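DUF309 domain-containing protein (Thermus thermophilus, PDB 2CWY) is of unknown function but folds as a compact, all-helical single chain and carries the DUF309 domain of a conserved family. Local coordinates at residues M1-E6 with E22-Y27; R36-G41 with E70-P75; I43-A48 with R63-R68; A47-R52 with R89-A94. All blocks are in the same frame, centred on the assembly; numbering follows the deposited sequence.

Contact 1 (M1-E6 with E22-Y27); sequences MVPDWE and EVLEPY
Pro3 sets CG over one face of the Tyr27 ring, its CG 4.0 Å from the centroid of the Tyr27 ring and 22° off the ring normal, a CH-pi contact. The two side chains run antiparallel to one another as they pass, and Pro3 CD follows toward Tyr27 CD1. The backbone ahead of the proline runs by the same ring: Met1 O sits in the ring plane at its edge, 3.8 Å from Tyr27 CD1, while the carbonyl carbon of Val2 approaches Tyr27 CE1. The Tyr27 CG lies anti to the carbonyl carbon (chi1 -67°), on a CB that points at the arm. Pro3 also serves a second ring, since its CB rests over the centre of the Trp5 indole, 3.9 Å above the plane. Leu24 enters from the helix at about a right angle to both neighbours and touches both through one methyl, CD2. Its CD2 lies 3.7 Å from Pro3 CG, and the same Leu24 CD2 is 3.9 Å from Trp5 CZ3. Leu39 and Ile43 of helix 33-53 close over this apolar cluster. Asp4, the N-cap residue, accepts from the backbone N of Glu7 and, weakly, of Glu6 through OD1. The arrangement is that of an N-terminal arm laid across a neighbouring helix just before a side-chain-capped helix start, here joining helices 5-13 and 17-30 of a helical bundle.

Contact 2 (R36-G41 with E70-P75); sequences RRLLQG and EGLPCP
The guanidinium of Arg37 carries the CD2 methyl of Leu72 on one face, 3.3 Å above the plane and over its centre, while the carbonyl group of Glu70 sits at its edge. This is where the loop leaving helix 59-69 folds back onto helix 33-53 in the all-helical fold. Leu72 CD2 is 3.4 Å from Arg37 CZ, and the two side chains pass in opposite directions. The arginine chain is bent at chi3 (55°), which turns NE out of the line of the chain. This NE donates to Arg68 O, a carbonyl of the last helical turn, the sound polar tie that holds the group beside the helix end. Arg37 NH2 is close to Glu70 O but not hydrogen-bonded to it. Gly71 follows with positive phi (87°), a conformation in which a CB would press on the preceding carbonyl oxygen, and Leu72, next in the chain, points its CB at helix 33-53. Trp81 of helix 81-92 packs against both Leu38 and Leu72, and its NE1 bonds to Pro73 O. The other methyl of Leu72 meets the helix itself, with Leu72 CD1 lying 3.9 Å from Leu38 CB.

Contact 3 (I43-A48 with R63-R68); sequences ILLAAA and RKAEAR
Leu44 and Leu45 meet Ala65 in an antiparallel helix-helix contact, formed where helices 33-53 and 59-69, consecutive in the chain, pair as an alpha-alpha hairpin. The two segments run with their axes 8.4 Å apart at closest approach and cross at -165°, so they lie nearly alongside. The small side chain of Ala65 is consistent with such closeness: the CA atoms of Leu44 and Ala65 are only 5.3 Å apart. The alanine methyl points at the facing helix and is received by two leucines. Leu45 CD2 reaches it at 3.4 Å from Ala65 CB, tighter than usual for two carbons, and Leu44 CB stands 3.7 Å from Ala65 CB. Although the CB of Leu45 leaves its helix at the flank, the branch bends round to the alanine, with CD2 doing the touching. The CB of Leu44 instead points toward the facing helix. Its CG lies anti to the carbonyl carbon (chi1 -70°), and its CD1 settles 3.7 Å from Lys64 CB, where the two side chains cross at about a right angle. The same Leu44 CD1 is 4.1 Å from Arg68 CG. Lys64 and Arg68 thus border the apolar contact with the aliphatic parts of their chains. The polar end of Arg68 is turned to helix 33-53 as well, its NE bonding to Gln40 OE1. On the inner side, Leu45 continues onto Leu85 and Ala88 of helix 81-92 and Trp12 of helix 5-13, while Ile43 and Ala46 face helix 17-30, which makes helix 33-53 the central element between its neighbours.

Contact 4 (A47-R52 with R89-A94); sequences AALHQR and RRRLGA
Leu92 O accepts from both terminal nitrogens of Arg52. The bond from Arg52 NH2 to Leu92 O is 3.1 Å long with an N-H...O angle of 156°, its donor tilted 19° from the carbonyl plane. Arg52 NH1 adds a weak second bond to Leu92 O at 3.5 Å. The arginine reaches this carbonyl by curling, bent at both chi2 and chi3. The positive charge comes to the C-terminal end of helix 81-92, where it would be expected to interact favourably with the helix dipole. That end is closed by a Schellman motif: Gly93 takes positive phi, Gly93 N bonds to Arg90 O, and Ala94 N bonds to Arg89 O. The Leu92 side chain reaches helix 33-53 with both methyls. Its CD2 methyl sits over one face of the guanidinium, offset toward the rim, and Leu92 CD2 is also 3.6 Å from Arg52 CG. Leu49 crosses Leu92 obliquely, with Leu49 CD2 3.5 Å from Leu92 CD2, while the other leucine methyl, Leu92 CD1, rests 3.8 Å from Ala48 CB. Leu49 CD2 also meets Arg91 CB at 3.8 Å. The extended Arg91 chain crosses Leu49 at about a right angle and forms a salt bridge to Glu87 through NE. Tyr17 of helix 17-30 touches both Leu49 and Arg91, and Leu62 of helix 59-69 packs on Leu92, so the end of helix 81-92 joins three other helices.

In the fold
Contact 1 comes first along the chain and closes a short loop of its own, bringing the N-terminal arm and the start of helix 5-13 onto helix 17-30; it is in series with the other three. Those all begin on helix 33-53. Contact 3 pairs it with helix 59-69 and is nested inside the longer loop that contact 2 closes with the segment following that helix. Contact 4, which shares Ala47 and Ala48 with contact 3, reaches on to the C terminus and crosses contact 2. Leu39 packs on contact 1, and the Glu66-Arg89 salt bridge joins contacts 3 and 4, tying the outer helices round helix 33-53.

Contact 1 (M1-E6 with E22-Y27)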
loop_
_atom_site.group_PDB
_atom_site.type_symbol
_atom_site.label_atom_id
_atom_site.label_comp_id
_atom_site.label_asym_id
_atom_site.label_seq_id
_atom_site.Cartn_x
_atom_site.Cartn_y
_atom_site.Cartn_z
HETATM N N MSE A 1 -14.359 12.215 2.346
HETATM C CA MSE A 1 -13.659 11.637 1.170
HETATM C C MSE A 1 -12.557 10.648 1.529
HETATM O O MSE A 1 -11.672 10.935 2.338
HETATM C CB MSE A 1 -13.041 12.742 0.323
HETATM C CG MSE A 1 -13.992 13.483 -0.585
HETATM SE SE MSE A 1 -12.938 14.797 -1.512
HETATM C CE MSE A 1 -12.470 15.873 0.036
ATOM N N VAL A 2 -12.621 9.479 0.909
ATOM C CA VAL A 2 -11.630 8.442 1.109
ATOM C C VAL A 2 -11.311 7.953 -0.291
ATOM O O VAL A 2 -12.072 8.207 -1.224
ATOM C CB VAL A 2 -12.182 7.303 1.970
ATOM C CG1 VAL A 2 -12.542 7.844 3.354
ATOM C CG2 VAL A 2 -13.396 6.684 1.314
ATOM N N PRO A 3 -10.189 7.251 -0.465
ATOM C CA PRO A 3 -9.826 6.764 -1.801
ATOM C C PRO A 3 -10.905 5.943 -2.517
ATOM O O PRO A 3 -11.686 5.251 -1.875
ATOM C CB PRO A 3 -8.583 5.903 -1.530
ATOM C CG PRO A 3 -8.025 6.459 -0.255
ATOM C CD PRO A 3 -9.267 6.725 0.557
ATOM N N ASP A 4 -10.954 6.045 -3.844
ATOM C CA ASP A 4 -11.852 5.210 -4.641
ATOM C C ASP A 4 -10.875 4.068 -4.948
ATOM O O ASP A 4 -10.046 4.186 -5.846
ATOM C CB ASP A 4 -12.254 5.890 -5.955
ATOM C CG ASP A 4 -13.034 4.960 -6.875
ATOM O OD1 ASP A 4 -12.779 3.735 -6.859
ATOM O OD2 ASP A 4 -13.899 5.447 -7.627
ATOM N N TRP A 5 -10.956 2.977 -4.191
ATOM C CA TRP A 5 -10.016 1.878 -4.379
ATOM C C TRP A 5 -10.048 1.231 -5.763
ATOM O O TRP A 5 -9.063 0.637 -6.196
ATOM C CB TRP A 5 -10.197 0.842 -3.253
ATOM C CG TRP A 5 -9.823 1.372 -1.881
ATOM C CD1 TRP A 5 -10.653 1.555 -0.806
ATOM C CD2 TRP A 5 -8.508 1.755 -1.437
ATOM N NE1 TRP A 5 -9.932 2.021 0.277
ATOM C CE2 TRP A 5 -8.618 2.151 -0.087
ATOM C CE3 TRP A 5 -7.249 1.793 -2.052
ATOM C CZ2 TRP A 5 -7.507 2.583 0.665
ATOM C CZ3 TRP A 5 -6.142 2.219 -1.301
ATOM C CH2 TRP A 5 -6.286 2.608 0.041
ATOM N N GLU A 6 -11.163 1.355 -6.475
ATOM C CA GLU A 6 -11.225 0.791 -7.813
ATOM C C GLU A 6 -10.203 1.531 -8.673
ATOM O O GLU A 6 -9.469 0.926 -9.444
ATOM C CB GLU A 6 -12.631 0.942 -8.396
ATOM C CG GLU A 6 -12.917 -0.001 -9.564
ATOM C CD GLU A 6 -12.428 -1.438 -9.321
ATOM O OE1 GLU A 6 -12.369 -1.880 -8.148
ATOM O OE2 GLU A 6 -12.114 -2.134 -10.313
ATOM N N GLU A 22 1.637 8.685 -4.610
ATOM C CA GLU A 22 1.277 10.097 -4.716
ATOM C C GLU A 22 -0.216 10.359 -4.516
ATOM O O GLU A 22 -0.594 11.337 -3.875
ATOM C CB GLU A 22 1.695 10.633 -6.086
ATOM C CG GLU A 22 1.616 12.137 -6.211
ATOM C CD GLU A 22 1.962 12.609 -7.601
ATOM O OE1 GLU A 22 2.934 12.078 -8.184
ATOM O OE2 GLU A 22 1.266 13.516 -8.107
ATOM N N VAL A 23 -1.066 9.487 -5.058
ATOM C CA VAL A 23 -2.508 9.661 -4.936
ATOM C C VAL A 23 -3.019 9.461 -3.505
ATOM O O VAL A 23 -3.969 10.119 -3.086
ATOM C CB VAL A 23 -3.262 8.712 -5.927
ATOM C CG1 VAL A 23 -4.743 8.616 -5.583
ATOM C CG2 VAL A 23 -3.112 9.249 -7.337
ATOM N N LEU A 24 -2.366 8.582 -2.749
ATOM C CA LEU A 24 -2.791 8.309 -1.380
ATOM C C LEU A 24 -2.235 9.262 -0.322
ATOM O O LEU A 24 -2.764 9.329 0.786
ATOM C CB LEU A 24 -2.438 6.874 -1.003
ATOM C CG LEU A 24 -3.136 5.770 -1.800
ATOM C CD1 LEU A 24 -2.608 4.427 -1.318
ATOM C CD2 LEU A 24 -4.648 5.847 -1.602
ATOM N N GLU A 25 -1.175 9.994 -0.649
ATOM C CA GLU A 25 -0.600 10.914 0.325
ATOM C C GLU A 25 -1.584 11.899 0.965
ATOM O O GLU A 25 -1.582 12.053 2.188
ATOM C CB GLU A 25 0.562 11.706 -0.282
ATOM C CG GLU A 25 1.257 12.568 0.753
ATOM C CD GLU A 25 2.230 13.560 0.142
ATOM O OE1 GLU A 25 2.088 13.869 -1.058
ATOM O OE2 GLU A 25 3.129 14.036 0.867
ATOM N N PRO A 26 -2.442 12.570 0.158
ATOM C CA PRO A 26 -3.409 13.532 0.705
ATOM C C PRO A 26 -4.379 12.898 1.695
ATOM O O PRO A 26 -4.789 13.541 2.658
ATOM C CB PRO A 26 -4.140 14.062 -0.536
ATOM C CG PRO A 26 -3.211 13.749 -1.688
ATOM C CD PRO A 26 -2.611 12.431 -1.302
ATOM N N TYR A 27 -4.746 11.640 1.446
ATOM C CA TYR A 27 -5.662 10.918 2.326
ATOM C C TYR A 27 -4.979 10.564 3.642
ATOM O O TYR A 27 -5.562 10.713 4.716
ATOM C CB TYR A 27 -6.157 9.649 1.635
ATOM C CG TYR A 27 -7.021 9.976 0.448
ATOM C CD1 TYR A 27 -8.312 10.474 0.629
ATOM C CD2 TYR A 27 -6.518 9.899 -0.852
ATOM C CE1 TYR A 27 -9.078 10.895 -0.448
ATOM C CE2 TYR A 27 -7.279 10.320 -1.948
ATOM C CZ TYR A 27 -8.558 10.824 -1.731
ATOM O OH TYR A 27 -9.307 11.305 -2.782
#

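Contact 2 (R36-G41 with E70-P75)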
loop_
_atom_site.group_PDB
_atom_site.type_symbol
_atom_site.label_atom_id
_atom_site.label_comp_id
_atom_site.label_asym_id
_atom_site.label_seq_id
_atom_site.Cartn_x
_atom_site.Cartn_y
_atom_site.Cartn_z
ATOM N N ARG A 36 -5.276 5.773 9.061
ATOM C CA ARG A 36 -3.971 6.336 8.729
ATOM C C ARG A 36 -2.960 5.197 8.586
ATOM O O ARG A 36 -2.120 5.206 7.685
ATOM C CB ARG A 36 -3.510 7.348 9.806
ATOM C CG ARG A 36 -2.410 8.322 9.337
ATOM C CD ARG A 36 -1.869 9.207 10.483
ATOM N NE ARG A 36 -0.791 10.100 10.048
ATOM C CZ ARG A 36 -0.971 11.313 9.526
ATOM N NH1 ARG A 36 -2.192 11.804 9.375
ATOM N NH2 ARG A 36 0.076 12.035 9.141
ATOM N N ARG A 37 -3.060 4.191 9.449
ATOM C CA ARG A 37 -2.136 3.068 9.368
ATOM C C ARG A 37 -2.335 2.318 8.050
ATOM O O ARG A 37 -1.370 1.970 7.360
ATOM C CB ARG A 37 -2.349 2.126 10.564
ATOM C CG ARG A 37 -1.679 2.622 11.848
ATOM C CD ARG A 37 -2.147 1.813 13.045
ATOM N NE ARG A 37 -1.939 0.384 12.838
ATOM C CZ ARG A 37 -2.627 -0.560 13.470
ATOM N NH1 ARG A 37 -3.563 -0.216 14.348
ATOM N NH2 ARG A 37 -2.392 -1.839 13.213
ATOM N N LEU A 38 -3.594 2.080 7.697
ATOM C CA LEU A 38 -3.889 1.388 6.463
ATOM C C LEU A 38 -3.318 2.140 5.265
ATOM O O LEU A 38 -2.668 1.547 4.411
ATOM C CB LEU A 38 -5.393 1.234 6.289
ATOM C CG LEU A 38 -5.770 0.720 4.899
ATOM C CD1 LEU A 38 -5.401 -0.758 4.778
ATOM C CD2 LEU A 38 -7.225 0.925 4.673
ATOM N N LEU A 39 -3.564 3.449 5.197
ATOM C CA LEU A 39 -3.066 4.244 4.069
ATOM C C LEU A 39 -1.541 4.206 3.966
ATOM O O LEU A 39 -0.987 4.019 2.875
ATOM C CB LEU A 39 -3.584 5.688 4.179
ATOM C CG LEU A 39 -5.100 5.795 3.935
ATOM C CD1 LEU A 39 -5.642 7.077 4.538
ATOM C CD2 LEU A 39 -5.385 5.737 2.431
ATOM N N GLN A 40 -0.854 4.350 5.094
ATOM C CA GLN A 40 0.596 4.307 5.051
ATOM C C GLN A 40 1.104 2.915 4.669
ATOM O O GLN A 40 2.119 2.795 4.008
ATOM C CB GLN A 40 1.194 4.726 6.386
ATOM C CG GLN A 40 2.657 5.123 6.239
ATOM C CD GLN A 40 3.174 5.851 7.450
ATOM O OE1 GLN A 40 3.005 5.389 8.578
ATOM N NE2 GLN A 40 3.809 6.995 7.229
ATOM N N GLY A 41 0.389 1.872 5.085
ATOM C CA GLY A 41 0.784 0.514 4.751
ATOM C C GLY A 41 0.702 0.280 3.250
ATOM O O GLY A 41 1.617 -0.282 2.650
ATOM N N GLU A 70 -0.393 -4.717 10.634
ATOM C CA GLU A 70 -0.569 -5.715 11.674
ATOM C C GLU A 70 -1.674 -5.376 12.658
ATOM O O GLU A 70 -1.640 -4.327 13.295
ATOM C CB GLU A 70 0.735 -5.898 12.448
ATOM C CG GLU A 70 0.636 -6.941 13.553
ATOM C CD GLU A 70 0.480 -8.351 13.009
ATOM O OE1 GLU A 70 -0.424 -8.581 12.174
ATOM O OE2 GLU A 70 1.265 -9.232 13.423
ATOM N N GLY A 71 -2.652 -6.272 12.773
ATOM C CA GLY A 71 -3.732 -6.069 13.722
ATOM C C GLY A 71 -4.922 -5.267 13.238
ATOM O O GLY A 71 -5.891 -5.087 13.981
ATOM N N LEU A 72 -4.868 -4.768 12.008
ATOM C CA LEU A 72 -5.990 -3.998 11.486
ATOM C C LEU A 72 -7.112 -4.932 11.058
ATOM O O LEU A 72 -6.873 -6.093 10.701
ATOM C CB LEU A 72 -5.571 -3.175 10.261
ATOM C CG LEU A 72 -4.651 -1.965 10.430
ATOM C CD1 LEU A 72 -4.392 -1.354 9.052
ATOM C CD2 LEU A 72 -5.298 -0.927 11.371
ATOM N N PRO A 73 -8.363 -4.452 11.115
ATOM C CA PRO A 73 -9.438 -5.341 10.679
ATOM C C PRO A 73 -9.365 -5.367 9.147
ATOM O O PRO A 73 -8.760 -4.475 8.549
ATOM C CB PRO A 73 -10.695 -4.642 11.195
ATOM C CG PRO A 73 -10.304 -3.203 11.246
ATOM C CD PRO A 73 -8.899 -3.246 11.769
ATOM N N CYS A 74 -9.943 -6.390 8.521
ATOM C CA CYS A 74 -9.946 -6.479 7.057
ATOM C C CYS A 74 -11.304 -7.008 6.601
ATOM O O CYS A 74 -11.796 -8.000 7.128
ATOM C CB CYS A 74 -8.832 -7.415 6.556
ATOM S SG CYS A 74 -8.612 -7.458 4.733
ATOM N N PRO A 75 -11.932 -6.341 5.618
ATOM C CA PRO A 75 -11.391 -5.147 4.967
ATOM C C PRO A 75 -11.471 -3.907 5.846
ATOM O O PRO A 75 -12.047 -3.932 6.942
ATOM C CB PRO A 75 -12.250 -5.023 3.714
ATOM C CG PRO A 75 -13.589 -5.538 4.176
ATOM C CD PRO A 75 -13.181 -6.777 4.962
#

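Contact 3 (I43-A48 with R63-R68)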
loop_
_atom_site.group_PDB
_atom_site.type_symbol
_atom_site.label_atom_id
_atom_site.label_comp_id
_atom_site.label_asym_id
_atom_site.label_seq_id
_atom_site.Cartn_x
_atom_site.Cartn_y
_atom_site.Cartn_z
ATOM N N ILE A 43 0.755 2.593 0.972
ATOM C CA ILE A 43 1.768 3.460 0.392
ATOM C C ILE A 43 3.138 2.762 0.422
ATOM O O ILE A 43 3.883 2.800 -0.560
ATOM C CB ILE A 43 1.850 4.806 1.165
ATOM C CG1 ILE A 43 0.719 5.740 0.714
ATOM C CG2 ILE A 43 3.221 5.451 0.962
ATOM C CD1 ILE A 43 0.592 6.982 1.572
ATOM N N LEU A 44 3.459 2.118 1.543
ATOM C CA LEU A 44 4.753 1.440 1.690
ATOM C C LEU A 44 4.872 0.193 0.808
ATOM O O LEU A 44 5.969 -0.161 0.381
ATOM C CB LEU A 44 4.991 1.089 3.170
ATOM C CG LEU A 44 5.249 2.301 4.087
ATOM C CD1 LEU A 44 5.043 1.922 5.568
ATOM C CD2 LEU A 44 6.673 2.792 3.851
ATOM N N LEU A 45 3.753 -0.479 0.545
ATOM C CA LEU A 45 3.781 -1.645 -0.338
ATOM C C LEU A 45 4.049 -1.133 -1.756
ATOM O O LEU A 45 4.862 -1.705 -2.496
ATOM C CB LEU A 45 2.440 -2.384 -0.311
ATOM C CG LEU A 45 2.045 -3.008 1.030
ATOM C CD1 LEU A 45 0.729 -3.760 0.861
ATOM C CD2 LEU A 45 3.132 -3.953 1.500
ATOM N N ALA A 46 3.359 -0.059 -2.140
ATOM C CA ALA A 46 3.574 0.513 -3.469
ATOM C C ALA A 46 5.044 0.946 -3.583
ATOM O O ALA A 46 5.713 0.677 -4.589
ATOM C CB ALA A 46 2.636 1.719 -3.694
ATOM N N ALA A 47 5.542 1.606 -2.541
ATOM C CA ALA A 47 6.925 2.083 -2.523
ATOM C C ALA A 47 7.924 0.937 -2.667
ATOM O O ALA A 47 8.953 1.082 -3.331
ATOM C CB ALA A 47 7.189 2.871 -1.220
ATOM N N ALA A 48 7.623 -0.198 -2.043
ATOM C CA ALA A 48 8.498 -1.366 -2.116
ATOM C C ALA A 48 8.613 -1.851 -3.557
ATOM O O ALA A 48 9.708 -2.116 -4.049
ATOM C CB ALA A 48 7.951 -2.489 -1.244
ATOM N N ARG A 63 8.565 -4.532 5.288
ATOM C CA ARG A 63 8.594 -4.701 6.743
ATOM C C ARG A 63 7.835 -3.567 7.442
ATOM O O ARG A 63 7.046 -3.806 8.369
ATOM C CB ARG A 63 10.046 -4.739 7.265
ATOM C CG ARG A 63 10.167 -4.428 8.765
ATOM C CD ARG A 63 11.565 -4.699 9.331
ATOM N NE ARG A 63 12.650 -4.135 8.528
ATOM C CZ ARG A 63 12.819 -2.838 8.273
ATOM N NH1 ARG A 63 11.971 -1.936 8.753
ATOM N NH2 ARG A 63 13.862 -2.441 7.550
ATOM N N LYS A 64 8.071 -2.332 7.007
ATOM C CA LYS A 64 7.377 -1.191 7.611
ATOM C C LYS A 64 5.877 -1.275 7.332
ATOM O O LYS A 64 5.052 -0.957 8.196
ATOM C CB LYS A 64 7.953 0.111 7.065
ATOM C CG LYS A 64 9.399 0.323 7.494
ATOM C CD LYS A 64 10.072 1.402 6.672
ATOM C CE LYS A 64 9.475 2.757 6.928
ATOM N NZ LYS A 64 10.213 3.798 6.138
ATOM N N ALA A 65 5.521 -1.697 6.121
ATOM C CA ALA A 65 4.112 -1.843 5.773
ATOM C C ALA A 65 3.447 -2.885 6.674
ATOM O O ALA A 65 2.339 -2.681 7.171
ATOM C CB ALA A 65 3.969 -2.258 4.315
ATOM N N GLU A 66 4.120 -4.015 6.877
ATOM C CA GLU A 66 3.569 -5.070 7.719
ATOM C C GLU A 66 3.362 -4.562 9.141
ATOM O O GLU A 66 2.355 -4.880 9.778
ATOM C CB GLU A 66 4.491 -6.293 7.697
ATOM C CG GLU A 66 4.591 -6.916 6.291
ATOM C CD GLU A 66 5.577 -8.070 6.190
ATOM O OE1 GLU A 66 6.700 -7.953 6.726
ATOM O OE2 GLU A 66 5.227 -9.084 5.546
ATOM N N ALA A 67 4.302 -3.757 9.627
ATOM C CA ALA A 67 4.206 -3.205 10.973
ATOM C C ALA A 67 2.954 -2.337 11.117
ATOM O O ALA A 67 2.288 -2.345 12.154
ATOM C CB ALA A 67 5.450 -2.383 11.284
ATOM N N ARG A 68 2.631 -1.591 10.070
ATOM C CA ARG A 68 1.464 -0.723 10.097
ATOM C C ARG A 68 0.149 -1.488 9.943
ATOM O O ARG A 68 -0.863 -1.133 10.562
ATOM C CB ARG A 68 1.544 0.304 8.963
ATOM C CG ARG A 68 2.831 1.115 8.882
ATOM C CD ARG A 68 2.829 2.322 9.794
ATOM N NE ARG A 68 4.033 3.131 9.593
ATOM C CZ ARG A 68 5.252 2.767 9.985
ATOM N NH1 ARG A 68 5.431 1.607 10.605
ATOM N NH2 ARG A 68 6.289 3.559 9.751
#

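Contact 4 (A47-R52 with R89-A94)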
loop_
_atom_site.group_PDB
_atom_site.type_symbol
_atom_site.label_atom_id
_atom_site.label_comp_id
_atom_site.label_asym_id
_atom_site.label_seq_id
_atom_site.Cartn_x
_atom_site.Cartn_y
_atom_site.Cartn_z
ATOM N N ALA A 47 5.542 1.606 -2.541
ATOM C CA ALA A 47 6.925 2.083 -2.523
ATOM C C ALA A 47 7.924 0.937 -2.667
ATOM O O ALA A 47 8.953 1.082 -3.331
ATOM C CB ALA A 47 7.189 2.871 -1.220
ATOM N N ALA A 48 7.623 -0.198 -2.043
ATOM C CA ALA A 48 8.498 -1.366 -2.116
ATOM C C ALA A 48 8.613 -1.851 -3.557
ATOM O O ALA A 48 9.708 -2.116 -4.049
ATOM C CB ALA A 48 7.951 -2.489 -1.244
ATOM N N LEU A 49 7.476 -1.965 -4.238
ATOM C CA LEU A 49 7.501 -2.433 -5.614
ATOM C C LEU A 49 8.183 -1.446 -6.552
ATOM O O LEU A 49 8.857 -1.858 -7.506
ATOM C CB LEU A 49 6.079 -2.744 -6.088
ATOM C CG LEU A 49 5.428 -3.854 -5.263
ATOM C CD1 LEU A 49 4.027 -4.116 -5.795
ATOM C CD2 LEU A 49 6.267 -5.122 -5.331
ATOM N N HIS A 50 8.017 -0.149 -6.281
ATOM C CA HIS A 50 8.654 0.884 -7.095
ATOM C C HIS A 50 10.174 0.761 -6.928
ATOM O O HIS A 50 10.918 0.803 -7.907
ATOM C CB HIS A 50 8.205 2.277 -6.651
ATOM C CG HIS A 50 8.939 3.393 -7.332
ATOM N ND1 HIS A 50 8.843 3.632 -8.685
ATOM C CD2 HIS A 50 9.809 4.309 -6.849
ATOM C CE1 HIS A 50 9.625 4.647 -9.009
ATOM N NE2 HIS A 50 10.223 5.076 -7.913
ATOM N N GLN A 51 10.634 0.605 -5.688
ATOM C CA GLN A 51 12.066 0.467 -5.449
ATOM C C GLN A 51 12.632 -0.732 -6.186
ATOM O O GLN A 51 13.700 -0.651 -6.775
ATOM C CB GLN A 51 12.366 0.329 -3.957
ATOM C CG GLN A 51 12.238 1.641 -3.181
ATOM C CD GLN A 51 13.209 2.704 -3.664
ATOM O OE1 GLN A 51 14.422 2.518 -3.609
ATOM N NE2 GLN A 51 12.676 3.831 -4.130
ATOM N N ARG A 52 11.910 -1.845 -6.164
ATOM C CA ARG A 52 12.404 -3.040 -6.827
ATOM C C ARG A 52 12.456 -2.895 -8.343
ATOM O O ARG A 52 13.307 -3.493 -9.000
ATOM C CB ARG A 52 11.584 -4.254 -6.369
ATOM C CG ARG A 52 12.042 -4.679 -4.960
ATOM C CD ARG A 52 13.349 -5.490 -5.055
ATOM N NE ARG A 52 13.032 -6.725 -5.747
ATOM C CZ ARG A 52 12.601 -7.833 -5.152
ATOM N NH1 ARG A 52 12.295 -8.881 -5.889
ATOM N NH2 ARG A 52 12.551 -7.927 -3.831
ATOM N N ARG A 89 3.894 -9.257 -1.375
ATOM C CA ARG A 89 4.844 -10.239 -0.868
ATOM C C ARG A 89 5.306 -11.174 -1.976
ATOM O O ARG A 89 6.499 -11.433 -2.124
ATOM C CB ARG A 89 4.221 -11.047 0.269
ATOM C CG ARG A 89 4.225 -10.332 1.609
ATOM C CD ARG A 89 3.351 -11.075 2.616
ATOM N NE ARG A 89 3.473 -10.510 3.959
ATOM C CZ ARG A 89 2.638 -10.767 4.961
ATOM N NH1 ARG A 89 1.606 -11.577 4.775
ATOM N NH2 ARG A 89 2.847 -10.231 6.156
ATOM N N ARG A 90 4.371 -11.678 -2.767
ATOM C CA ARG A 90 4.748 -12.580 -3.845
ATOM C C ARG A 90 5.625 -11.892 -4.877
ATOM O O ARG A 90 6.645 -12.456 -5.297
ATOM C CB ARG A 90 3.500 -13.182 -4.485
ATOM C CG ARG A 90 2.876 -14.211 -3.585
ATOM C CD ARG A 90 1.554 -14.722 -4.109
ATOM N NE ARG A 90 1.011 -15.745 -3.219
ATOM C CZ ARG A 90 -0.263 -16.115 -3.225
ATOM N NH1 ARG A 90 -1.105 -15.544 -4.071
ATOM N NH2 ARG A 90 -0.697 -17.040 -2.381
ATOM N N ARG A 91 5.266 -10.668 -5.262
ATOM C CA ARG A 91 6.071 -9.931 -6.232
ATOM C C ARG A 91 7.488 -9.648 -5.721
ATOM O O ARG A 91 8.428 -9.547 -6.508
ATOM C CB ARG A 91 5.394 -8.614 -6.614
ATOM C CG ARG A 91 4.188 -8.790 -7.536
ATOM C CD ARG A 91 3.590 -7.454 -7.958
ATOM N NE ARG A 91 2.450 -7.636 -8.853
ATOM C CZ ARG A 91 2.553 -7.957 -10.137
ATOM N NH1 ARG A 91 3.747 -8.122 -10.687
ATOM N NH2 ARG A 91 1.456 -8.126 -10.871
ATOM N N LEU A 92 7.634 -9.515 -4.407
ATOM C CA LEU A 92 8.932 -9.236 -3.810
ATOM C C LEU A 92 9.709 -10.498 -3.481
ATOM O O LEU A 92 10.887 -10.433 -3.114
ATOM C CB LEU A 92 8.759 -8.400 -2.539
ATOM C CG LEU A 92 8.172 -7.003 -2.752
ATOM C CD1 LEU A 92 7.909 -6.329 -1.404
ATOM C CD2 LEU A 92 9.120 -6.180 -3.593
ATOM N N GLY A 93 9.056 -11.643 -3.620
ATOM C CA GLY A 93 9.698 -12.908 -3.306
ATOM C C GLY A 93 9.808 -13.073 -1.802
ATOM O O GLY A 93 10.641 -13.833 -1.310
ATOM N N ALA A 94 8.954 -12.360 -1.074
ATOM C CA ALA A 94 8.947 -12.394 0.386
ATOM C C ALA A 94 7.952 -13.405 0.955
ATOM O O ALA A 94 8.407 -14.461 1.444
ATOM C CB ALA A 94 8.637 -11.003 0.924
ATOM O OXT ALA A 94 6.730 -13.138 0.901
#